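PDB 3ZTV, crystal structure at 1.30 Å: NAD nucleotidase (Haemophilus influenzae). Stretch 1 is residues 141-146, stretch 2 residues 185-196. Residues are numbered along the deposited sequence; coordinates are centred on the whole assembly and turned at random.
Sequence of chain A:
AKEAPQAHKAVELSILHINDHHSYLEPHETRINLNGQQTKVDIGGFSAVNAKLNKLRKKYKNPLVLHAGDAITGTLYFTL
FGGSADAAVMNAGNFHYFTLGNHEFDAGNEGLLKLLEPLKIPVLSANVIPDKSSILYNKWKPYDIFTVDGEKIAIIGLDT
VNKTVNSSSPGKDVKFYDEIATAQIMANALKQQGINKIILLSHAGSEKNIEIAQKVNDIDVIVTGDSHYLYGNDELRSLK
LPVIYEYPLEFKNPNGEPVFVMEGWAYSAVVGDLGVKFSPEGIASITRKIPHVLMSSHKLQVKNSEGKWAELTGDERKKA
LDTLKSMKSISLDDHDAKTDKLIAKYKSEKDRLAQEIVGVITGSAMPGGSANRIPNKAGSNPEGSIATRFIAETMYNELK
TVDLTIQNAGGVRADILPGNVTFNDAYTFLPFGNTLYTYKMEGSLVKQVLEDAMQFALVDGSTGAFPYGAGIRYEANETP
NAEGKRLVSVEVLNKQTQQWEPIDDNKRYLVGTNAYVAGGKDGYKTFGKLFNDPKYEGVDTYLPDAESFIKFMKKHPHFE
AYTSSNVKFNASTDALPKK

Stretch 1, residues 141-146: KPYDIF
Stretch 2, residues 185-196: IMANALKQQGIN

Packing of a strand on a helix and the turn that follows it in NAD nucleotidase. Residues 143-146 form a strand (phi/psi from -157/170 at Tyr143 to -120/128 at Ile145), preceded by Pro142 at -73/-30 with a C-gamma endo ring. The helix enters stretch 2 from earlier in the chain; residues 185-189 have phi from -61° to -67° and psi from -32° to -48°. The axes of strand 143-146 and helix 185-191 approach to 11.4 Å and run in broadly the same direction, at 36° (signed crossing angle -36°). Two CA-CA distances fix the register: Tyr143 CA to Met186 CA, 8.5 Å, and Ile145 CA to Ile195 CA, 9.1 Å. No hydrogen bond crosses between the stretches; the contact is made by side chains and buries 263 Å², both sides summed. Strand alternation sends the CA-to-CB bonds of Tyr143 and Ile145 toward stretch 2 and that of Asp144 away; Asp144 OD1 instead lies 4.0 Å from Lys141 NZ in a long salt bridge.

Along stretch 2, Ile185 O accepts from Ala189 N (3.1 Å), a regular helical turn. The CA-to-CB bond of Met186 points toward stretch 1, and an m, m, m conformation brings its methyl against two residues: Met186 CE is 4.0 Å from Pro142 CB and 3.6 Å from Tyr143 CD1. The Tyr143 ring (chi1 73°, p; chi2 -79°) receives this methyl obliquely. Ala187, Asn188 and Ala189 do not touch stretch 1.

One turn beyond Met186, Leu190 N donates a hydrogen bond to Met186 O (3.3 Å), and the CA-to-CB bond of Leu190 (m, t) again points toward stretch 1. Leu190 CD2 meets Tyr143 CE2 at 3.7 Å, also obliquely, and reaches Ile145 CD1 at 4.3 Å. This single methyl therefore bridges the two inward-facing strand residues. Lys191 and Gln192 stay clear of stretch 1.

Gln193 (-89/8) N donates a hydrogen bond to Leu190 O (3.1 Å). Its CA-to-CB bond points toward stretch 1, and the m, t rotamer with chi3 50° places Gln193 OE1 3.8 Å from Ile145 CD1, a van der Waals contact; Gln193 NE2 makes a weak hydrogen bond back to Ala189 O (3.4 Å). Gly194 N donates a hydrogen bond to Lys191 O (2.9 Å), and Gly194 adopts phi/psi 78/34, a positive phi that favours glycine.

The chain then extends through Ile195 (-114/124; m, t), whose CA-to-CB bond points toward stretch 1. Ile145, also m, t, meets it tip to tip: Ile195 CD1 to Ile145 CD1 is 3.5 Å, a tight methyl-methyl contact that completes the apolar seam. Asn196 (chi1 60°, p) lies beyond reach of stretch 1.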

# COMPACT_ATOMS: atom_id res chain seq x y z
N LYS A 141 16.34 14.22 -0.17
CA LYS A 141 16.24 13.38 -1.36
C LYS A 141 15.84 11.96 -0.96
O LYS A 141 16.04 11.57 0.19
CB LYS A 141 17.57 13.36 -2.11
CG LYS A 141 17.94 14.71 -2.70
CD LYS A 141 19.18 14.65 -3.56
CE LYS A 141 20.44 14.64 -2.71
NZ LYS A 141 21.68 14.60 -3.54
N PRO A 142 15.26 11.19 -1.90
CA PRO A 142 14.89 9.81 -1.54
C PRO A 142 16.09 8.86 -1.39
O PRO A 142 16.02 7.91 -0.61
CB PRO A 142 14.00 9.37 -2.71
CG PRO A 142 14.45 10.24 -3.86
CD PRO A 142 14.76 11.58 -3.23
N TYR A 143 17.17 9.11 -2.12
CA TYR A 143 18.35 8.24 -2.08
C TYR A 143 19.57 9.02 -2.51
O TYR A 143 19.46 10.16 -2.99
CB TYR A 143 18.18 7.00 -2.98
CG TYR A 143 18.27 7.31 -4.47
CD1 TYR A 143 17.19 7.86 -5.17
CD2 TYR A 143 19.45 7.08 -5.18
CE1 TYR A 143 17.27 8.15 -6.52
CE2 TYR A 143 19.54 7.38 -6.54
CZ TYR A 143 18.45 7.91 -7.20
OH TYR A 143 18.52 8.21 -8.55
N ASP A 144 20.74 8.42 -2.32
CA ASP A 144 21.98 8.94 -2.89
C ASP A 144 22.83 7.76 -3.37
O ASP A 144 22.66 6.63 -2.91
CB ASP A 144 22.76 9.81 -1.89
CG ASP A 144 23.84 10.66 -2.57
OD1 ASP A 144 23.61 11.12 -3.70
OD2 ASP A 144 24.92 10.87 -1.97
N ILE A 145 23.72 8.02 -4.33
CA ILE A 145 24.66 7.01 -4.81
C ILE A 145 26.07 7.51 -4.59
O ILE A 145 26.40 8.63 -4.98
CB ILE A 145 24.48 6.73 -6.32
CG1 ILE A 145 23.13 6.05 -6.57
CG2 ILE A 145 25.61 5.86 -6.85
CD1 ILE A 145 22.68 6.09 -8.04
N PHE A 146 26.91 6.71 -3.94
CA PHE A 146 28.31 7.07 -3.78
C PHE A 146 29.19 5.98 -4.38
O PHE A 146 28.73 4.86 -4.61
CB PHE A 146 28.66 7.37 -2.32
CG PHE A 146 28.42 6.22 -1.38
CD1 PHE A 146 27.18 6.04 -0.79
CD2 PHE A 146 29.44 5.33 -1.08
CE1 PHE A 146 26.96 4.98 0.08
CE2 PHE A 146 29.22 4.28 -0.21
CZ PHE A 146 27.98 4.11 0.37
N ILE A 185 10.26 -0.87 -4.42
CA ILE A 185 10.21 -0.11 -5.66
C ILE A 185 11.51 0.68 -5.83
O ILE A 185 12.09 0.72 -6.92
CB ILE A 185 8.97 0.79 -5.71
CG1 ILE A 185 7.68 -0.04 -5.71
CG2 ILE A 185 9.02 1.73 -6.93
CD1 ILE A 185 7.65 -1.16 -6.76
N MET A 186 12.00 1.28 -4.74
CA MET A 186 13.26 2.02 -4.81
C MET A 186 14.42 1.11 -5.20
O MET A 186 15.22 1.45 -6.08
CB MET A 186 13.59 2.69 -3.47
CG MET A 186 12.70 3.89 -3.14
SD MET A 186 12.84 5.29 -4.31
CE MET A 186 14.58 5.69 -4.13
N ALA A 187 14.53 -0.05 -4.55
CA ALA A 187 15.64 -0.95 -4.83
C ALA A 187 15.53 -1.51 -6.25
O ALA A 187 16.54 -1.64 -6.94
CB ALA A 187 15.69 -2.07 -3.80
N ASN A 188 14.31 -1.80 -6.70
CA ASN A 188 14.11 -2.37 -8.03
C ASN A 188 14.54 -1.41 -9.12
O ASN A 188 15.14 -1.82 -10.12
CB ASN A 188 12.66 -2.82 -8.23
CG ASN A 188 12.47 -3.61 -9.52
OD1 ASN A 188 13.09 -4.66 -9.70
ND2 ASN A 188 11.60 -3.11 -10.41
N ALA A 189 14.23 -0.14 -8.93
CA ALA A 189 14.59 0.89 -9.90
C ALA A 189 16.10 1.10 -10.02
O ALA A 189 16.61 1.43 -11.09
CB ALA A 189 13.90 2.20 -9.57
N LEU A 190 16.80 0.91 -8.91
CA LEU A 190 18.25 1.13 -8.89
C LEU A 190 19.03 0.04 -9.65
O LEU A 190 20.15 0.28 -10.09
CB LEU A 190 18.75 1.25 -7.46
CG LEU A 190 18.35 2.56 -6.77
CD1 LEU A 190 18.44 2.44 -5.26
CD2 LEU A 190 19.19 3.73 -7.27
N LYS A 191 18.43 -1.14 -9.82
CA LYS A 191 19.12 -2.26 -10.46
C LYS A 191 19.70 -1.96 -11.84
O LYS A 191 20.87 -2.23 -12.10
CB LYS A 191 18.20 -3.48 -10.54
CG LYS A 191 17.81 -4.07 -9.21
CD LYS A 191 16.76 -5.17 -9.39
CE LYS A 191 17.21 -6.19 -10.42
NZ LYS A 191 16.16 -7.21 -10.69
N GLN A 192 18.87 -1.41 -12.73
CA GLN A 192 19.28 -1.20 -14.13
C GLN A 192 20.33 -0.11 -14.28
O GLN A 192 20.85 0.11 -15.37
CB GLN A 192 18.07 -0.89 -15.02
CG GLN A 192 17.40 0.42 -14.71
CD GLN A 192 16.01 0.50 -15.30
OE1 GLN A 192 15.09 -0.17 -14.82
NE2 GLN A 192 15.84 1.31 -16.34
N GLN A 193 20.65 0.56 -13.18
CA GLN A 193 21.72 1.55 -13.18
C GLN A 193 23.06 0.91 -12.87
O GLN A 193 24.07 1.61 -12.71
CB GLN A 193 21.40 2.68 -12.20
CG GLN A 193 20.08 3.37 -12.52
CD GLN A 193 19.67 4.36 -11.46
OE1 GLN A 193 20.46 5.22 -11.05
NE2 GLN A 193 18.43 4.25 -11.00
N GLY A 194 23.08 -0.42 -12.81
CA GLY A 194 24.29 -1.17 -12.56
C GLY A 194 24.66 -1.17 -11.09
O GLY A 194 25.84 -1.16 -10.73
N ILE A 195 23.65 -1.17 -10.22
CA ILE A 195 23.87 -1.13 -8.78
C ILE A 195 23.41 -2.43 -8.16
O ILE A 195 22.26 -2.84 -8.33
CB ILE A 195 23.12 0.04 -8.15
CG1 ILE A 195 23.68 1.34 -8.69
CG2 ILE A 195 23.21 -0.03 -6.63
CD1 ILE A 195 22.91 2.57 -8.30
N ASN A 196 24.31 -3.10 -7.44
CA ASN A 196 23.96 -4.35 -6.77
C ASN A 196 24.34 -4.32 -5.29
O ASN A 196 24.35 -5.36 -4.64
CB ASN A 196 24.59 -5.55 -7.49
CG ASN A 196 26.11 -5.49 -7.53
OD1 ASN A 196 26.76 -4.87 -6.68
ND2 ASN A 196 26.70 -6.16 -8.52